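Pullulanase (Bacillus acidopullulyticus, PDB 2WAN) hydrolyses the alpha-1,6-glucosidic linkages of pullulan, and probably those of branched starch polysaccharides. Local coordinates at residues 214-219 with 242-247; 573-578 with 658-663; 288-293 with 298-303; 592-597 with 625-630; 223-228 with 249-254. All coordinates share one frame; numbering follows the deposited sequence. Where two conformers were deposited one is given.

Contact 1. Residues 214-219 with 242-247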
# COMPACT_ATOMS: atom_id res chain seq x y z
N ILE A 214 -8.91 -26.71 29.13
CA ILE A 214 -8.61 -26.24 27.78
C ILE A 214 -9.62 -25.16 27.45
O ILE A 214 -10.84 -25.42 27.43
CB ILE A 214 -8.67 -27.40 26.74
CG1 ILE A 214 -7.62 -28.48 27.03
CG2 ILE A 214 -8.57 -26.87 25.30
CD1 ILE A 214 -6.17 -28.07 26.83
N ALA A 215 -9.14 -23.94 27.20
CA ALA A 215 -10.00 -22.82 26.82
C ALA A 215 -9.91 -22.59 25.32
O ALA A 215 -8.82 -22.64 24.75
CB ALA A 215 -9.63 -21.55 27.59
N LEU A 216 -11.05 -22.32 24.71
CA LEU A 216 -11.13 -22.10 23.26
C LEU A 216 -11.19 -20.63 22.88
O LEU A 216 -11.74 -19.81 23.62
CB LEU A 216 -12.34 -22.84 22.67
CG LEU A 216 -12.41 -24.37 22.75
CD1 LEU A 216 -13.42 -24.90 21.73
CD2 LEU A 216 -11.05 -25.02 22.55
N ASP A 217 -10.62 -20.31 21.72
CA ASP A 217 -10.82 -19.00 21.07
C ASP A 217 -10.43 -17.79 21.93
O ASP A 217 -11.01 -16.71 21.78
CB ASP A 217 -12.26 -18.88 20.57
CG ASP A 217 -12.67 -20.04 19.67
OD1 ASP A 217 -11.83 -20.49 18.86
OD2 ASP A 217 -13.82 -20.53 19.79
N HIS A 218 -9.43 -17.97 22.79
CA HIS A 218 -8.87 -16.89 23.62
C HIS A 218 -9.84 -16.28 24.64
O HIS A 218 -9.64 -15.15 25.09
CB HIS A 218 -8.24 -15.79 22.75
CG HIS A 218 -7.00 -16.21 22.03
ND1 HIS A 218 -6.65 -15.70 20.80
CD2 HIS A 218 -6.03 -17.09 22.36
CE1 HIS A 218 -5.51 -16.24 20.41
NE2 HIS A 218 -5.12 -17.10 21.34
N SER A 219 -10.89 -17.02 25.02
CA SER A 219 -11.78 -16.56 26.08
C SER A 219 -12.24 -17.69 26.99
O SER A 219 -11.88 -18.86 26.79
CB SER A 219 -12.98 -15.79 25.53
OG SER A 219 -13.86 -16.64 24.82
N PHE A 242 -0.58 -32.94 27.05
CA PHE A 242 -1.98 -32.53 27.19
C PHE A 242 -2.66 -32.65 25.84
O PHE A 242 -2.09 -32.25 24.83
CB PHE A 242 -2.07 -31.10 27.72
CG PHE A 242 -1.43 -30.91 29.06
CD1 PHE A 242 -2.18 -31.06 30.23
CD2 PHE A 242 -0.07 -30.61 29.17
CE1 PHE A 242 -1.59 -30.90 31.48
CE2 PHE A 242 0.53 -30.45 30.41
CZ PHE A 242 -0.23 -30.59 31.57
N THR A 243 -3.87 -33.20 25.84
CA THR A 243 -4.56 -33.55 24.61
C THR A 243 -5.98 -33.00 24.54
O THR A 243 -6.72 -33.06 25.52
CB THR A 243 -4.60 -35.09 24.44
OG1 THR A 243 -3.27 -35.60 24.39
CG2 THR A 243 -5.33 -35.49 23.17
N TYR A 244 -6.34 -32.45 23.38
CA TYR A 244 -7.71 -32.02 23.13
C TYR A 244 -8.23 -32.64 21.85
O TYR A 244 -7.58 -32.56 20.81
CB TYR A 244 -7.81 -30.49 23.06
CG TYR A 244 -9.16 -29.98 22.64
CD1 TYR A 244 -10.29 -30.12 23.47
CD2 TYR A 244 -9.33 -29.33 21.41
CE1 TYR A 244 -11.54 -29.64 23.07
CE2 TYR A 244 -10.58 -28.85 21.00
CZ TYR A 244 -11.68 -29.00 21.84
OH TYR A 244 -12.90 -28.52 21.45
N ILE A 245 -9.40 -33.27 21.93
CA ILE A 245 -10.03 -33.91 20.77
C ILE A 245 -11.24 -33.11 20.31
O ILE A 245 -12.27 -33.09 20.99
CB ILE A 245 -10.45 -35.38 21.05
CG1 ILE A 245 -9.33 -36.17 21.76
CG2 ILE A 245 -10.92 -36.07 19.76
CD1 ILE A 245 -8.12 -36.48 20.91
N PRO A 246 -11.14 -32.43 19.15
CA PRO A 246 -12.23 -31.59 18.64
C PRO A 246 -13.59 -32.31 18.47
O PRO A 246 -14.63 -31.75 18.82
CB PRO A 246 -11.70 -31.08 17.30
CG PRO A 246 -10.20 -31.06 17.49
CD PRO A 246 -9.92 -32.30 18.32
N SER A 247 -13.58 -33.55 17.97
CA SER A 247 -14.84 -34.29 17.71
C SER A 247 -15.71 -34.47 18.96
O SER A 247 -16.94 -34.38 18.89
CB SER A 247 -14.57 -35.66 17.07
OG SER A 247 -13.69 -36.44 17.87
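Tyr244 lays its ring against two aliphatic side chains of the other segment, Ile214 at its inner end and Leu216 at its phenolic end. Ile214 comes over one face, its CG2 4.1 Å from Tyr244 CD1. The Leu216 side chain crosses that of the tyrosine at about a right angle, with CD2 4.1 Å from Tyr244 CZ and CD1 3.7 Å from Tyr244 OH. The two strands meet through side chains alone, for they belong to different sheets of the X25 domain that pack against each other as in a beta sandwich: 208-216 in a three-stranded sheet, 238-245 in a four-stranded one. With CG anti to the backbone N (chi1 173°), the tyrosine reaches across that interface, and its OH is hydrogen-bonded to Asn249. An alanine at Tyr244 is likely to open a gap beneath Ile214 and Leu216 and leave Asn249 without its hydroxyl partner. From Leu216 the chain enters a type I' turn, closed by Ser219 N on Leu216 O at 3.2 Å.

Contact 2. Residues 573-578 with 658-663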
# COMPACT_ATOMS: atom_id res chain seq x y z
N TYR A 573 -6.75 -13.42 -9.40
CA TYR A 573 -5.98 -12.19 -9.13
C TYR A 573 -6.47 -11.44 -7.89
O TYR A 573 -5.84 -10.44 -7.49
CB TYR A 573 -5.96 -11.25 -10.36
CG TYR A 573 -5.06 -11.73 -11.49
CD1 TYR A 573 -3.69 -11.42 -11.50
CD2 TYR A 573 -5.58 -12.47 -12.56
CE1 TYR A 573 -2.85 -11.85 -12.54
CE2 TYR A 573 -4.76 -12.91 -13.60
CZ TYR A 573 -3.39 -12.60 -13.58
OH TYR A 573 -2.58 -13.01 -14.63
N TYR A 574 -7.55 -11.92 -7.27
CA TYR A 574 -8.20 -11.24 -6.14
C TYR A 574 -8.25 -12.14 -4.91
O TYR A 574 -8.15 -13.35 -5.03
CB TYR A 574 -9.64 -10.89 -6.51
CG TYR A 574 -9.73 -9.99 -7.72
CD1 TYR A 574 -9.52 -8.62 -7.59
CD2 TYR A 574 -9.97 -10.51 -8.99
CE1 TYR A 574 -9.55 -7.78 -8.71
CE2 TYR A 574 -10.03 -9.67 -10.11
CZ TYR A 574 -9.82 -8.31 -9.96
OH TYR A 574 -9.87 -7.46 -11.05
N ARG A 575 -8.42 -11.54 -3.72
CA ARG A 575 -8.58 -12.32 -2.49
C ARG A 575 -10.04 -12.72 -2.29
O ARG A 575 -10.95 -11.92 -2.44
CB ARG A 575 -8.00 -11.59 -1.27
CG ARG A 575 -6.49 -11.31 -1.39
CD ARG A 575 -5.88 -10.63 -0.14
NE ARG A 575 -4.44 -10.48 -0.35
CZ ARG A 575 -3.77 -9.34 -0.30
NH1 ARG A 575 -4.38 -8.20 0.02
NH2 ARG A 575 -2.46 -9.35 -0.54
N THR A 576 -10.25 -13.99 -1.97
CA THR A 576 -11.59 -14.48 -1.68
C THR A 576 -11.55 -15.24 -0.35
O THR A 576 -10.49 -15.71 0.06
CB THR A 576 -12.13 -15.42 -2.79
OG1 THR A 576 -11.25 -16.53 -2.94
CG2 THR A 576 -12.26 -14.68 -4.12
N ASP A 577 -12.70 -15.32 0.32
CA ASP A 577 -12.79 -16.06 1.58
C ASP A 577 -13.26 -17.49 1.34
O ASP A 577 -13.39 -17.93 0.20
CB ASP A 577 -13.69 -15.32 2.59
CG ASP A 577 -15.12 -15.10 2.10
OD1 ASP A 577 -15.63 -15.89 1.27
OD2 ASP A 577 -15.75 -14.12 2.55
N SER A 578 -13.52 -18.22 2.43
CA SER A 578 -13.86 -19.63 2.31
C SER A 578 -15.29 -19.87 1.83
O SER A 578 -15.63 -21.00 1.43
CB SER A 578 -13.55 -20.36 3.62
OG SER A 578 -12.15 -20.39 3.81
N SER A 658 -9.30 -6.98 5.56
CA SER A 658 -8.53 -7.65 4.51
C SER A 658 -8.50 -9.16 4.67
O SER A 658 -8.52 -9.68 5.80
CB SER A 658 -7.11 -7.10 4.45
OG SER A 658 -6.34 -7.86 3.54
N GLY A 659 -8.45 -9.86 3.54
CA GLY A 659 -8.22 -11.32 3.52
C GLY A 659 -6.81 -11.71 3.92
O GLY A 659 -6.56 -12.84 4.35
N LEU A 660 -5.86 -10.77 3.80
CA LEU A 660 -4.47 -11.05 4.13
C LEU A 660 -4.27 -11.11 5.65
O LEU A 660 -4.79 -10.26 6.39
CB LEU A 660 -3.55 -9.98 3.53
CG LEU A 660 -2.05 -10.26 3.55
CD1 LEU A 660 -1.68 -11.47 2.67
CD2 LEU A 660 -1.25 -9.01 3.12
N SER A 661 -3.48 -12.09 6.11
CA SER A 661 -3.20 -12.22 7.55
C SER A 661 -2.48 -10.99 8.10
O SER A 661 -1.63 -10.40 7.42
CB SER A 661 -2.40 -13.49 7.83
OG SER A 661 -1.12 -13.42 7.23
N SER A 662 -2.82 -10.60 9.33
CA SER A 662 -2.27 -9.37 9.91
C SER A 662 -0.73 -9.39 10.01
O SER A 662 -0.11 -8.33 10.01
CB SER A 662 -2.91 -9.07 11.28
OG SER A 662 -2.23 -9.72 12.33
N ASP A 663 -0.14 -10.58 10.06
CA ASP A 663 1.31 -10.76 10.11
C ASP A 663 2.01 -10.30 8.84
O ASP A 663 3.22 -10.05 8.84
CB ASP A 663 1.65 -12.24 10.33
CG ASP A 663 1.32 -12.72 11.72
OD1 ASP A 663 0.71 -11.94 12.48
OD2 ASP A 663 1.67 -13.87 12.04
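Arg575 reaches toward Gly659 and Leu660 with a side chain extended from CG to NE. Its CB faces the backbone of Gly659, where no side chain intervenes, and CG carries the chain onward past that residue. At CD the arginine comes alongside the backbone, 3.9 Å from Leu660 N. NE lies 4.0 Å from Leu660 CB and makes a salt bridge with Glu595. At CZ, Leu660 CB stands over the centre of one guanidinium face, 3.8 Å above the plane. NH1 passes Ser658 OG at 4.0 Å, too far for a hydrogen bond; Glu591 is the salt-bridge partner of NH1 and also a hydrogen-bond partner of that hydroxyl. NH2 lies 3.9 Å from both Leu660 CD1 and Leu660 CD2 and is hydrogen-bonded to Leu626 O. An aliphatic side chain thus covers one face, while NE, NH1 and NH2 each have an oxygen partner. Ser658 OG also accepts from Leu660 N at 3.0 Å, an ST turn that fixes the leucine's backbone. The two segments lie in loops that follow the third and fifth strands of the (beta/alpha)8 barrel, the end of the barrel at which alpha-amylase family enzymes carry their active site.

Contact 3. Residues 288-293 with 298-303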
# COMPACT_ATOMS: atom_id res chain seq x y z
N LEU A 288 -14.87 -29.58 -13.20
CA LEU A 288 -14.81 -30.42 -12.01
C LEU A 288 -15.97 -30.08 -11.09
O LEU A 288 -16.31 -28.90 -10.91
CB LEU A 288 -13.46 -30.26 -11.29
CG LEU A 288 -12.17 -30.23 -12.13
CD1 LEU A 288 -10.98 -29.77 -11.30
CD2 LEU A 288 -11.87 -31.58 -12.80
N ASP A 289 -16.59 -31.11 -10.52
CA ASP A 289 -17.76 -30.95 -9.65
C ASP A 289 -17.59 -31.73 -8.35
O ASP A 289 -16.97 -32.78 -8.33
CB ASP A 289 -19.04 -31.41 -10.35
CG ASP A 289 -19.81 -30.27 -10.97
OD1 ASP A 289 -21.06 -30.34 -10.98
OD2 ASP A 289 -19.19 -29.30 -11.45
N VAL A 290 -18.16 -31.19 -7.28
CA VAL A 290 -18.16 -31.87 -5.99
C VAL A 290 -19.59 -31.94 -5.46
O VAL A 290 -20.39 -31.04 -5.68
CB VAL A 290 -17.21 -31.19 -4.95
CG1 VAL A 290 -17.64 -29.77 -4.66
CG2 VAL A 290 -17.10 -32.02 -3.66
N ALA A 291 -19.91 -33.06 -4.80
CA ALA A 291 -21.21 -33.24 -4.17
C ALA A 291 -21.04 -34.05 -2.90
O ALA A 291 -20.00 -34.68 -2.68
CB ALA A 291 -22.18 -33.95 -5.13
N ALA A 292 -22.07 -34.02 -2.06
CA ALA A 292 -22.21 -34.92 -0.91
C ALA A 292 -23.67 -35.34 -0.79
O ALA A 292 -24.57 -34.68 -1.33
CB ALA A 292 -21.74 -34.25 0.37
N ASP A 293 -23.91 -36.45 -0.09
CA ASP A 293 -25.27 -36.98 0.11
C ASP A 293 -26.20 -35.94 0.74
O ASP A 293 -25.91 -35.41 1.82
CB ASP A 293 -25.23 -38.25 0.97
CG ASP A 293 -24.74 -39.47 0.20
OD1 ASP A 293 -25.08 -39.59 -1.00
OD2 ASP A 293 -24.02 -40.30 0.78
N HIS A 298 -21.73 -28.70 -6.77
CA HIS A 298 -21.17 -27.40 -7.17
C HIS A 298 -19.88 -27.57 -7.95
O HIS A 298 -19.11 -28.50 -7.71
CB HIS A 298 -20.90 -26.52 -5.94
CG HIS A 298 -20.82 -25.05 -6.25
ND1 HIS A 298 -19.66 -24.43 -6.66
CD2 HIS A 298 -21.77 -24.08 -6.21
CE1 HIS A 298 -19.90 -23.14 -6.86
NE2 HIS A 298 -21.18 -22.91 -6.60
N ASN A 299 -19.64 -26.66 -8.89
CA ASN A 299 -18.35 -26.58 -9.57
C ASN A 299 -17.21 -26.34 -8.59
O ASN A 299 -17.39 -25.65 -7.57
CB ASN A 299 -18.39 -25.46 -10.60
CG ASN A 299 -17.07 -25.31 -11.34
OD1 ASN A 299 -16.71 -26.15 -12.17
ND2 ASN A 299 -16.35 -24.24 -11.04
N ILE A 300 -16.05 -26.92 -8.90
CA ILE A 300 -14.81 -26.69 -8.15
C ILE A 300 -13.93 -25.75 -8.97
O ILE A 300 -13.43 -26.11 -10.04
CB ILE A 300 -14.02 -28.00 -7.90
CG1 ILE A 300 -14.91 -29.11 -7.33
CG2 ILE A 300 -12.81 -27.75 -6.98
CD1 ILE A 300 -14.26 -30.50 -7.35
N LEU A 301 -13.75 -24.53 -8.46
CA LEU A 301 -12.95 -23.54 -9.18
C LEU A 301 -11.52 -23.64 -8.70
O LEU A 301 -11.27 -23.65 -7.50
CB LEU A 301 -13.48 -22.13 -8.93
CG LEU A 301 -12.86 -21.04 -9.82
CD1 LEU A 301 -13.49 -21.05 -11.20
CD2 LEU A 301 -13.05 -19.68 -9.14
N PRO A 302 -10.56 -23.74 -9.64
CA PRO A 302 -9.17 -23.73 -9.23
C PRO A 302 -8.81 -22.40 -8.53
O PRO A 302 -9.15 -21.33 -9.04
CB PRO A 302 -8.41 -23.86 -10.56
CG PRO A 302 -9.41 -24.59 -11.46
CD PRO A 302 -10.70 -23.96 -11.09
N ARG A 303 -8.20 -22.48 -7.35
CA ARG A 303 -7.71 -21.28 -6.66
C ARG A 303 -6.25 -21.50 -6.27
O ARG A 303 -5.37 -21.31 -7.09
CB ARG A 303 -8.61 -20.89 -5.46
CG ARG A 303 -8.17 -19.57 -4.76
CD ARG A 303 -9.11 -19.15 -3.63
NE ARG A 303 -9.06 -20.07 -2.49
CZ ARG A 303 -9.52 -19.80 -1.27
NH1 ARG A 303 -10.07 -18.62 -1.00
NH2 ARG A 303 -9.44 -20.72 -0.31
O HOH W 1 -14.04 -26.76 -12.72
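Val290 and His298 face each other as an antiparallel hydrogen-bonded pair, bound both ways through their backbones. Val290 N gives to His298 O at 2.9 Å with a nearly straight N-H (168°), and His298 N returns the bond to Val290 O at the same length. A third bond, Ile300 N to Leu288 O at 2.8 Å, is differently made: the donor stands 41° out of the carbonyl plane. Between these bonds lies the non-hydrogen-bonded pair Asp289 and Asn299, where the weaker CA-H...O contacts take over, Asp289 CA to His298 O and Asn299 CA to Leu288 O. Together they form a beta hairpin, strands 288-292 and 295-302, set in a seven-stranded mixed sheet in which strand 295-302 also pairs with 114-121. The apolar contacts centre on Ile300, whose CD1 sits 4.0 Å from Leu288 CB and 3.9 Å from Val290 CB. Its chi1 of -49° sends CG1 toward Val290, and the extended chi2 carries CD1 on, the two side chains crossing at about a right angle; Leu119 and Val125 touch the same isoleucine. Where the strands part, a water accepts from Leu288 N at 3.0 Å and lies 2.8 Å from Ile300 O, to which it probably donates. Along the second strand, His298 ND1 donates in its ring plane to a lone pair of Asn299 O at 2.7 Å, which helps to fix the rotation of the imidazole.

Contact 4. Residues 592-597 with 625-630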
# COMPACT_ATOMS: atom_id res chain seq x y z
N PHE A 592 -6.38 -7.07 -4.52
CA PHE A 592 -5.48 -7.83 -5.38
C PHE A 592 -4.68 -8.82 -4.54
O PHE A 592 -4.12 -8.45 -3.49
CB PHE A 592 -4.55 -6.83 -6.09
CG PHE A 592 -3.79 -7.41 -7.27
CD1 PHE A 592 -2.48 -7.83 -7.11
CD2 PHE A 592 -4.38 -7.49 -8.52
CE1 PHE A 592 -1.75 -8.33 -8.19
CE2 PHE A 592 -3.65 -8.00 -9.62
CZ PHE A 592 -2.33 -8.41 -9.44
N ALA A 593 -4.63 -10.08 -4.98
CA ALA A 593 -4.00 -11.16 -4.20
C ALA A 593 -2.49 -11.31 -4.46
O ALA A 593 -2.05 -12.18 -5.21
CB ALA A 593 -4.73 -12.51 -4.49
N THR A 594 -1.68 -10.44 -3.85
CA THR A 594 -0.23 -10.48 -4.04
C THR A 594 0.45 -11.73 -3.47
O THR A 594 1.60 -12.01 -3.81
CB THR A 594 0.46 -9.22 -3.42
OG1 THR A 594 0.09 -9.13 -2.04
CG2 THR A 594 0.01 -7.97 -4.13
N GLU A 595 -0.26 -12.48 -2.62
CA GLU A 595 0.23 -13.78 -2.13
C GLU A 595 0.17 -14.88 -3.20
O GLU A 595 0.66 -15.99 -3.00
CB GLU A 595 -0.51 -14.22 -0.85
CG GLU A 595 -1.95 -14.70 -1.05
CD GLU A 595 -2.99 -13.60 -0.99
OE1 GLU A 595 -2.67 -12.41 -1.20
OE2 GLU A 595 -4.17 -13.92 -0.75
N HIS A 596 -0.47 -14.57 -4.33
CA HIS A 596 -0.52 -15.49 -5.47
C HIS A 596 0.66 -15.11 -6.37
O HIS A 596 0.70 -13.98 -6.86
CB HIS A 596 -1.83 -15.34 -6.26
CG HIS A 596 -3.02 -16.00 -5.63
ND1 HIS A 596 -2.94 -16.93 -4.61
CD2 HIS A 596 -4.34 -15.88 -5.93
CE1 HIS A 596 -4.16 -17.35 -4.31
NE2 HIS A 596 -5.02 -16.73 -5.09
N PRO A 597 1.62 -16.03 -6.58
CA PRO A 597 2.88 -15.73 -7.30
C PRO A 597 2.74 -14.95 -8.62
O PRO A 597 3.49 -13.99 -8.84
CB PRO A 597 3.48 -17.12 -7.54
CG PRO A 597 3.02 -17.90 -6.30
CD PRO A 597 1.61 -17.42 -6.05
N ALA A 625 -0.31 -1.36 2.92
CA ALA A 625 -0.47 -2.46 3.88
C ALA A 625 -1.01 -3.71 3.18
O ALA A 625 -0.54 -4.82 3.43
CB ALA A 625 -1.39 -2.05 5.02
N LEU A 626 -1.98 -3.51 2.28
CA LEU A 626 -2.60 -4.61 1.53
C LEU A 626 -1.66 -5.40 0.62
O LEU A 626 -1.93 -6.56 0.29
CB LEU A 626 -3.76 -4.09 0.68
CG LEU A 626 -4.94 -3.46 1.43
CD1 LEU A 626 -5.91 -2.89 0.43
CD2 LEU A 626 -5.63 -4.51 2.32
N LEU A 627 -0.56 -4.78 0.19
CA LEU A 627 0.36 -5.47 -0.73
C LEU A 627 1.20 -6.54 -0.03
O LEU A 627 1.64 -7.50 -0.67
CB LEU A 627 1.25 -4.47 -1.48
CG LEU A 627 0.45 -3.43 -2.29
CD1 LEU A 627 1.41 -2.46 -2.97
CD2 LEU A 627 -0.50 -4.09 -3.33
N GLY A 628 1.38 -6.39 1.28
CA GLY A 628 2.10 -7.38 2.08
C GLY A 628 3.60 -7.17 2.16
O GLY A 628 4.23 -6.65 1.22
N LYS A 629 4.18 -7.59 3.28
CA LYS A 629 5.62 -7.44 3.54
C LYS A 629 6.50 -8.13 2.51
O LYS A 629 7.44 -7.53 2.01
CB LYS A 629 6.00 -7.98 4.94
CG LYS A 629 5.61 -7.09 6.09
CD LYS A 629 5.66 -7.87 7.41
CE LYS A 629 7.07 -8.18 7.85
NZ LYS A 629 7.05 -8.80 9.22
N ASP A 630 6.19 -9.40 2.21
CA ASP A 630 7.01 -10.17 1.29
C ASP A 630 7.06 -9.51 -0.08
O ASP A 630 8.12 -9.40 -0.69
CB ASP A 630 6.48 -11.61 1.19
CG ASP A 630 6.78 -12.42 2.46
OD1 ASP A 630 7.48 -11.90 3.36
OD2 ASP A 630 6.31 -13.57 2.55
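Thr594 holds Leu627 across two loops of the (beta/alpha)8 barrel, one following its third strand and the other its fourth, each running up to the N-cap of a helix. In the first loop, Phe592 turns its ring onto helix 597-614 and against Phe565, and the methyl CG2 of Thr594 sits in plane at the edge of that ring. Ala593 is the centre of an inverse gamma turn, closed by a weak bond from Thr594 N to Phe592 O, and also starts a type I turn in which His596 N reaches Ala593 O at 3.0 Å. These turns present Thr594 to the second loop. Its OG1 lies between the backbone N and the carbonyl carbon (chi1 55°) and donates to Leu627 O at 2.6 Å, standing 45° out of the carbonyl plane. On the other branch, Thr594 CG2 lies 4.0 Å from Leu627 CD2, so hydroxyl and methyl grip the same residue. A bound acetate, probably from the crystallisation liquor, lies about 3 Å from this threonine side chain. Glu595, whose other carboxylate oxygen is engaged by Arg575, bonds through OE2 to a glycerol of similar origin; His596 stacks on Tyr572 at the N-cap, and Pro597 begins the helix. Across the contact Gly628 takes a positive phi (89°), where a CB would jam against Leu627 O, the oxygen that accepts from the Thr594 hydroxyl.

Contact 5. Residues 223-228 with 249-254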
# COMPACT_ATOMS: atom_id res chain seq x y z
N SER A 223 -14.80 -23.52 27.71
CA SER A 223 -13.66 -24.31 28.15
C SER A 223 -14.11 -25.73 28.51
O SER A 223 -15.27 -25.95 28.87
CB SER A 223 -12.96 -23.65 29.34
OG SER A 223 -13.80 -23.58 30.48
N TYR A 224 -13.17 -26.66 28.39
CA TYR A 224 -13.40 -28.09 28.64
C TYR A 224 -12.35 -28.65 29.60
O TYR A 224 -11.23 -28.12 29.67
CB TYR A 224 -13.37 -28.88 27.33
CG TYR A 224 -14.44 -28.45 26.36
CD1 TYR A 224 -15.78 -28.69 26.64
CD2 TYR A 224 -14.11 -27.77 25.18
CE1 TYR A 224 -16.78 -28.29 25.77
CE2 TYR A 224 -15.11 -27.38 24.29
CZ TYR A 224 -16.44 -27.64 24.60
OH TYR A 224 -17.44 -27.25 23.74
N PRO A 225 -12.71 -29.71 30.36
CA PRO A 225 -14.05 -30.33 30.44
C PRO A 225 -15.03 -29.52 31.28
O PRO A 225 -14.91 -28.29 31.36
CB PRO A 225 -13.77 -31.71 31.07
CG PRO A 225 -12.51 -31.54 31.82
CD PRO A 225 -11.70 -30.47 31.11
N GLY A 226 -16.02 -30.18 31.89
CA GLY A 226 -16.99 -29.48 32.73
C GLY A 226 -16.37 -28.79 33.93
O GLY A 226 -16.77 -27.69 34.32
N ASN A 227 -15.35 -29.43 34.51
CA ASN A 227 -14.71 -28.93 35.72
C ASN A 227 -13.21 -28.79 35.55
O ASN A 227 -12.65 -29.30 34.57
CB ASN A 227 -15.01 -29.88 36.90
CG ASN A 227 -16.51 -30.03 37.18
OD1 ASN A 227 -17.25 -29.04 37.21
ND2 ASN A 227 -16.94 -31.26 37.41
N ASN A 228 -12.55 -28.11 36.49
CA ASN A 228 -11.09 -28.08 36.53
C ASN A 228 -10.54 -29.50 36.71
O ASN A 228 -11.11 -30.31 37.47
CB ASN A 228 -10.58 -27.18 37.67
CG ASN A 228 -11.06 -25.74 37.56
OD1 ASN A 228 -11.29 -25.07 38.57
ND2 ASN A 228 -11.21 -25.25 36.34
N ASN A 249 -14.74 -32.97 22.19
CA ASN A 249 -14.33 -31.98 23.20
C ASN A 249 -13.61 -32.60 24.40
O ASN A 249 -13.52 -31.98 25.46
CB ASN A 249 -15.52 -31.14 23.68
CG ASN A 249 -16.22 -30.44 22.55
OD1 ASN A 249 -17.43 -30.54 22.41
ND2 ASN A 249 -15.45 -29.73 21.73
N GLN A 250 -13.11 -33.82 24.21
CA GLN A 250 -12.43 -34.53 25.29
C GLN A 250 -11.05 -33.95 25.59
O GLN A 250 -10.35 -33.50 24.69
CB GLN A 250 -12.30 -36.02 24.96
CG GLN A 250 -13.52 -36.85 25.32
CD GLN A 250 -13.40 -38.27 24.81
OE1 GLN A 250 -13.33 -38.51 23.60
NE2 GLN A 250 -13.35 -39.23 25.74
N VAL A 251 -10.70 -33.97 26.87
CA VAL A 251 -9.44 -33.43 27.37
C VAL A 251 -8.74 -34.51 28.18
O VAL A 251 -9.32 -35.09 29.10
CB VAL A 251 -9.69 -32.18 28.26
CG1 VAL A 251 -8.41 -31.72 28.95
CG2 VAL A 251 -10.31 -31.05 27.43
N PHE A 252 -7.48 -34.78 27.83
CA PHE A 252 -6.68 -35.79 28.50
C PHE A 252 -5.33 -35.21 28.88
O PHE A 252 -4.87 -34.24 28.27
CB PHE A 252 -6.42 -36.99 27.57
CG PHE A 252 -7.67 -37.66 27.07
CD1 PHE A 252 -8.38 -38.53 27.88
CD2 PHE A 252 -8.12 -37.43 25.77
CE1 PHE A 252 -9.53 -39.16 27.42
CE2 PHE A 252 -9.27 -38.05 25.29
CZ PHE A 252 -9.97 -38.92 26.12
N ASP A 253 -4.70 -35.81 29.88
CA ASP A 253 -3.26 -35.62 30.10
C ASP A 253 -2.61 -36.99 30.26
O ASP A 253 -3.29 -37.98 30.56
CB ASP A 253 -2.97 -34.70 31.30
CG ASP A 253 -3.43 -35.28 32.63
OD1 ASP A 253 -4.54 -34.94 33.08
OD2 ASP A 253 -2.67 -36.07 33.23
N SER A 254 -1.29 -37.05 30.06
CA SER A 254 -0.56 -38.32 30.03
C SER A 254 -0.31 -38.92 31.42
O SER A 254 0.14 -40.06 31.52
CB SER A 254 0.75 -38.16 29.26
OG SER A 254 1.60 -37.20 29.89
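The Tyr224 ring carries Asn249 on one face, with the carboxamide stacked nearly parallel to it, the two planes 8° apart. Asn249 CB makes a CH-pi contact over the middle of the ring, 3.6 Å from its centroid and 5° off the normal. Beyond it the amide runs out over the phenolic end: Asn249 CG lies 3.5 Å from Tyr224 CZ, and Asn249 ND2 3.5 Å from Tyr224 CE2. The same ND2 is hydrogen-bonded to Tyr244 OH, which probably restrains the amide from turning over. Strands 223-233 and 250-253 are border strands of the two facing sheets of the X25 domain, and this contact closes one side between them near the surface, Tyr224 and Pro225 lying where a corner breaks the first strand. Tyr224 has CG anti to its carbonyl carbon (chi1 -61°), bringing the ring under Asn249 while its CB meets Val251 CG2 at 3.8 Å. With a serine in place of Tyr224, Asn249 would probably lose the surface it stacks on, and its CB and amide would be left uncovered on that side. After a cis peptide bond, Pro225 crosses Val251 at about a right angle, its CD 3.9 Å from Val251 CB. Val251 continues inward to touch Ile214, and Pro225 O accepts a hydrogen bond from Lys213 NZ.

Overall arrangement
Of the five contacts, those of the X25 domain come first along the chain. Contact 1 closes the chain between 214-219 and 242-247, and contact 5 crosses it, since 223-228 falls inside that loop and 249-254 beyond it; their centres are 8 Å apart, and together they join the two facing sheets. Contact 3 follows in series, closing a short hairpin in another beta domain, and Arg303 links it to the catalytic barrel through Thr576. Contact 2 then spans a long excursion, and contact 4 opens and closes within it; between them they tie together loops after the third, fourth and fifth barrel strands. The centres of contacts 2 and 4 lie 9 Å apart, and the backbones of Tyr573 and Ala593 join them.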